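Local coordinates for protein neural cell adhesion molecule 1 (Homo sapiens, PDB 2HAZ) that probably mediates adhesion of neural cells, with a first fibronectin type III repeat whose unusual alpha-helix is critical for polysialylation of N-glycans, at residues F26-A31 and L38-E43; V68-L73 and Y79-A84. All blocks are in the same frame, centred on the assembly; numbering follows the deposited sequence.

Contact 1. Residues F26-A31 and L38-E43; sequences FDEPEA and LKYKAE. With NA (sodium ion), chain B.
Across one end of the fibronectin type III sandwich, Phe26 at the close of strand 22-27 meets Tyr40 of strand 39-46 in an edge-to-face aromatic pair. The ring centroids lie 4.8 Å apart and the planes are inclined at 61°. Phe26 brings its edge, CE1 leading, over one face of Tyr40 near the rim, where Phe26 CE1 comes to 3.5 Å from Tyr40 CZ. The tyrosine hydroxyl in turn lies in the plane of the Phe26 ring at its edge. With chi1 at 79°, the CG of Phe26 sits between its backbone N and carbonyl carbon, and the ring leans inward to this meeting. Beyond the strand, Pro29 reaches the tyrosine near its ring plane, Pro29 CD standing 3.5 Å from Tyr40 OH, while Glu28, its chain bent at chi2, sets CG against the same hydroxyl.

Helix 59-65 packs on both rings through Ala62. Asp27 leaves the backbone on the side away from strand 39-46, and its carboxylate holds a sodium ion through both oxygens, OD1 at 2.3 Å from the sodium; Asp13 is a second ligand. Inward Phe26 beside outward Asp27 is the in-out alternation of a strand in a two-sheet sandwich, here the fibronectin type III fold.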
# COMPACT_ATOMS: atom_id res chain seq x y z
N PHE A 26 -6.18 1.22 -4.84
CA PHE A 26 -5.89 -0.21 -4.78
C PHE A 26 -7.16 -1.08 -4.76
O PHE A 26 -8.24 -0.60 -4.39
CB PHE A 26 -5.03 -0.52 -3.55
CG PHE A 26 -5.81 -0.58 -2.25
CD1 PHE A 26 -6.22 -1.81 -1.72
CD2 PHE A 26 -6.13 0.58 -1.57
CE1 PHE A 26 -6.95 -1.86 -0.53
CE2 PHE A 26 -6.84 0.53 -0.38
CZ PHE A 26 -7.26 -0.69 0.13
N ASP A 27 -6.98 -2.35 -5.13
CA ASP A 27 -8.00 -3.40 -5.02
C ASP A 27 -7.70 -4.29 -3.84
O ASP A 27 -6.54 -4.65 -3.63
CB ASP A 27 -7.96 -4.35 -6.22
CG ASP A 27 -8.19 -3.67 -7.50
OD1 ASP A 27 -9.02 -2.74 -7.54
OD2 ASP A 27 -7.54 -4.08 -8.50
N GLU A 28 -8.74 -4.68 -3.12
CA GLU A 28 -8.63 -5.71 -2.08
C GLU A 28 -8.05 -7.02 -2.65
O GLU A 28 -8.20 -7.29 -3.84
CB GLU A 28 -10.00 -5.99 -1.47
CG GLU A 28 -10.60 -4.83 -0.70
CD GLU A 28 -11.35 -3.84 -1.59
OE1 GLU A 28 -11.33 -3.99 -2.84
OE2 GLU A 28 -11.98 -2.91 -1.05
N PRO A 29 -7.37 -7.82 -1.79
CA PRO A 29 -6.91 -9.16 -2.17
C PRO A 29 -8.05 -10.03 -2.75
O PRO A 29 -9.19 -9.90 -2.32
CB PRO A 29 -6.45 -9.75 -0.82
CG PRO A 29 -5.99 -8.57 -0.04
CD PRO A 29 -6.97 -7.48 -0.41
N GLU A 30 -7.74 -10.88 -3.73
CA GLU A 30 -8.74 -11.82 -4.24
C GLU A 30 -9.14 -12.79 -3.13
O GLU A 30 -10.32 -13.10 -2.94
CB GLU A 30 -8.21 -12.59 -5.45
CG GLU A 30 -8.00 -11.75 -6.70
CD GLU A 30 -9.29 -11.48 -7.46
OE1 GLU A 30 -9.65 -10.30 -7.61
OE2 GLU A 30 -9.93 -12.46 -7.93
N ALA A 31 -8.14 -13.24 -2.38
CA ALA A 31 -8.36 -14.14 -1.26
C ALA A 31 -7.92 -13.49 0.05
O ALA A 31 -6.81 -12.98 0.17
CB ALA A 31 -7.63 -15.45 -1.47
N LEU A 38 -7.52 -7.20 8.31
CA LEU A 38 -7.56 -6.36 9.51
C LEU A 38 -6.97 -4.96 9.30
O LEU A 38 -7.48 -3.97 9.82
CB LEU A 38 -6.81 -7.04 10.64
CG LEU A 38 -7.15 -8.44 11.15
CD1 LEU A 38 -6.20 -8.81 12.27
CD2 LEU A 38 -8.58 -8.47 11.62
N LYS A 39 -5.86 -4.92 8.57
CA LYS A 39 -5.14 -3.68 8.30
C LYS A 39 -4.47 -3.81 6.95
O LYS A 39 -4.30 -4.92 6.44
CB LYS A 39 -4.05 -3.43 9.35
CG LYS A 39 -4.53 -3.05 10.73
CD LYS A 39 -3.36 -2.58 11.58
CE LYS A 39 -3.75 -2.30 13.04
NZ LYS A 39 -4.98 -1.47 13.18
N TYR A 40 -4.08 -2.66 6.39
CA TYR A 40 -3.14 -2.64 5.28
C TYR A 40 -1.82 -2.02 5.68
O TYR A 40 -1.75 -1.12 6.53
CB TYR A 40 -3.72 -1.91 4.06
CG TYR A 40 -4.83 -2.69 3.39
CD1 TYR A 40 -4.56 -3.61 2.38
CD2 TYR A 40 -6.15 -2.49 3.76
CE1 TYR A 40 -5.59 -4.34 1.77
CE2 TYR A 40 -7.19 -3.21 3.16
CZ TYR A 40 -6.90 -4.12 2.16
OH TYR A 40 -7.93 -4.81 1.57
N LYS A 41 -0.75 -2.49 5.06
CA LYS A 41 0.55 -1.86 5.24
C LYS A 41 1.01 -1.31 3.89
O LYS A 41 1.09 -2.04 2.91
CB LYS A 41 1.57 -2.86 5.79
CG LYS A 41 2.91 -2.25 6.18
CD LYS A 41 3.87 -3.38 6.53
CE LYS A 41 5.14 -2.91 7.17
NZ LYS A 41 6.02 -4.11 7.42
N ALA A 42 1.28 -0.01 3.86
CA ALA A 42 1.97 0.59 2.72
C ALA A 42 3.45 0.74 3.04
O ALA A 42 3.80 1.22 4.11
CB ALA A 42 1.38 1.96 2.37
N GLU A 43 4.29 0.33 2.10
CA GLU A 43 5.72 0.57 2.13
C GLU A 43 6.12 1.38 0.90
O GLU A 43 5.70 1.07 -0.23
CB GLU A 43 6.48 -0.76 2.14
CG GLU A 43 6.05 -1.71 3.26
CD GLU A 43 6.81 -3.01 3.22
OE1 GLU A 43 6.35 -3.96 2.54
OE2 GLU A 43 7.88 -3.09 3.89
NA NA B . -8.72 -2.50 -9.83

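Contact 2. Residues V68-L73 and Y79-A84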
# COMPACT_ATOMS: atom_id res chain seq x y z
N VAL A 68 -5.30 4.48 0.18
CA VAL A 68 -4.52 4.88 1.34
C VAL A 68 -3.65 6.08 0.95
O VAL A 68 -3.19 6.20 -0.21
CB VAL A 68 -3.69 3.71 1.93
CG1 VAL A 68 -4.60 2.60 2.45
CG2 VAL A 68 -2.67 3.16 0.92
N THR A 69 -3.44 6.98 1.91
CA THR A 69 -2.67 8.20 1.69
C THR A 69 -1.32 8.09 2.32
O THR A 69 -1.20 7.96 3.54
CB THR A 69 -3.35 9.45 2.28
OG1 THR A 69 -4.69 9.56 1.79
CG2 THR A 69 -2.56 10.71 1.87
N ILE A 70 -0.29 8.19 1.49
CA ILE A 70 1.06 8.21 2.00
C ILE A 70 1.51 9.66 2.16
O ILE A 70 1.08 10.57 1.41
CB ILE A 70 2.03 7.34 1.14
CG1 ILE A 70 2.10 7.83 -0.30
CG2 ILE A 70 1.61 5.84 1.20
CD1 ILE A 70 2.89 6.90 -1.24
N VAL A 71 2.34 9.88 3.16
CA VAL A 71 2.72 11.22 3.62
C VAL A 71 4.24 11.37 3.76
O VAL A 71 4.99 10.42 3.58
CB VAL A 71 2.10 11.54 5.02
CG1 VAL A 71 0.58 11.60 4.96
CG2 VAL A 71 2.56 10.53 6.06
N GLY A 72 4.66 12.59 4.08
CA GLY A 72 6.06 12.87 4.36
C GLY A 72 7.01 12.66 3.20
O GLY A 72 8.20 12.37 3.40
N LEU A 73 6.48 12.84 1.99
CA LEU A 73 7.26 12.69 0.77
C LEU A 73 7.95 14.01 0.44
O LEU A 73 7.55 15.09 0.91
CB LEU A 73 6.37 12.26 -0.40
CG LEU A 73 5.47 11.03 -0.21
CD1 LEU A 73 4.52 10.91 -1.38
CD2 LEU A 73 6.32 9.77 -0.05
N TYR A 79 9.14 7.70 -6.50
CA TYR A 79 9.02 6.67 -5.45
C TYR A 79 8.48 5.35 -6.01
O TYR A 79 7.75 5.34 -7.00
CB TYR A 79 8.08 7.12 -4.30
CG TYR A 79 8.59 8.24 -3.44
CD1 TYR A 79 9.21 7.97 -2.22
CD2 TYR A 79 8.48 9.57 -3.86
CE1 TYR A 79 9.72 9.00 -1.44
CE2 TYR A 79 8.97 10.60 -3.08
CZ TYR A 79 9.59 10.30 -1.88
OH TYR A 79 10.06 11.32 -1.09
N ALA A 80 8.81 4.25 -5.34
CA ALA A 80 8.11 2.95 -5.48
C ALA A 80 7.25 2.76 -4.25
O ALA A 80 7.71 3.04 -3.14
CB ALA A 80 9.12 1.79 -5.59
N VAL A 81 6.01 2.29 -4.47
CA VAL A 81 5.10 1.91 -3.38
C VAL A 81 4.52 0.51 -3.63
O VAL A 81 4.33 0.08 -4.77
CB VAL A 81 3.98 2.97 -3.17
CG1 VAL A 81 3.06 3.09 -4.37
CG2 VAL A 81 3.18 2.70 -1.89
N ARG A 82 4.32 -0.21 -2.53
CA ARG A 82 3.65 -1.51 -2.54
C ARG A 82 2.76 -1.62 -1.29
O ARG A 82 2.95 -0.87 -0.32
CB ARG A 82 4.71 -2.62 -2.60
CG ARG A 82 5.63 -2.69 -1.38
CD ARG A 82 6.95 -3.39 -1.71
NE ARG A 82 7.54 -3.91 -0.48
CZ ARG A 82 8.63 -4.66 -0.39
NH1 ARG A 82 9.31 -5.03 -1.47
NH2 ARG A 82 9.05 -5.05 0.80
N LEU A 83 1.80 -2.54 -1.36
CA LEU A 83 0.79 -2.75 -0.33
C LEU A 83 0.69 -4.22 0.02
O LEU A 83 0.77 -5.07 -0.86
CB LEU A 83 -0.59 -2.36 -0.83
CG LEU A 83 -1.06 -0.92 -0.92
CD1 LEU A 83 -2.52 -0.99 -1.33
CD2 LEU A 83 -0.94 -0.20 0.42
N ALA A 84 0.46 -4.48 1.30
CA ALA A 84 0.15 -5.82 1.82
C ALA A 84 -1.03 -5.72 2.78
O ALA A 84 -1.20 -4.70 3.46
CB ALA A 84 1.36 -6.39 2.53
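Three apolar pairs, Val68 with Leu83, Ile70 with Val81 and Leu73 with Tyr79, form a sheet-to-sheet contact in the core of the sandwich. They join strand 67-70 and the turn after it to strand 78-87. The two segments run roughly antiparallel, 155° apart, but their backbones stay well separated, with Ile70 CA 9.2 Å from Val81 CA, the spacing of packed sheets and not of neighbours within one sheet. Alternate residues of each strand turn inward and meet by side chains alone.

The Val68 and Leu83 side chains run alongside each other head to tail, methyl against methyl: Val68 CG2 lies 3.8 Å from Leu83 CD2. The middle pair is looser, Ile70 CD1 approaching Val81 CG2 at 4.3 Å. At the far end the packing becomes aromatic. Leu73 lays CD2 over one face of the Tyr79 ring in a CH-pi contact, 3.8 Å from the centroid and 16° off the ring normal. The tyrosine CG is anti to its own carbonyl carbon (chi1 -69°), which lets the ring swing across to the turn, and there Tyr79 OH comes within 3.6 Å of Leu73 CA. That hydroxyl is hydrogen-bonded to the backbone N of Lys74, so the ring is held at its far end as well as over its face. This is the tyrosine corner of Greek-key beta-sandwiches, familiar in fibronectin type III domains, in which a strand tyrosine ties down the connection leading into its own strand.

Strand 22-27, next to 67-70, adds Val24 against Val68; from the other sheet, Trp44 of strand 39-46 touches Ile70 and Leu73, Tyr57 of strand 53-58 touches Val68 and Ile70, and Phe100 of strand 90-101 lies against Ile70 and Val81.

Both contacts bridge the two sheets of one sandwich, since strands 22-27 and 67-70 are neighbours in one sheet and 39-46 and 78-87 in the other. Contact 2 is core throughout, aliphatic save for its tyrosine; contact 1 is only partly buried, resting on an aromatic pair and running outward to proline and glutamate, with sodium-binding Asp27 beside it. Their centres are 12 Å apart, yet they join directly. Phe26 CB packs on Leu83 CD1 at 3.4 Å, carrying the apolar core across. Within the larger sheet Lys41 N and Ala84 O, 2.8 Å apart, probably form a hydrogen bond, and Glu43 and Arg82 add a salt bridge on its outer side.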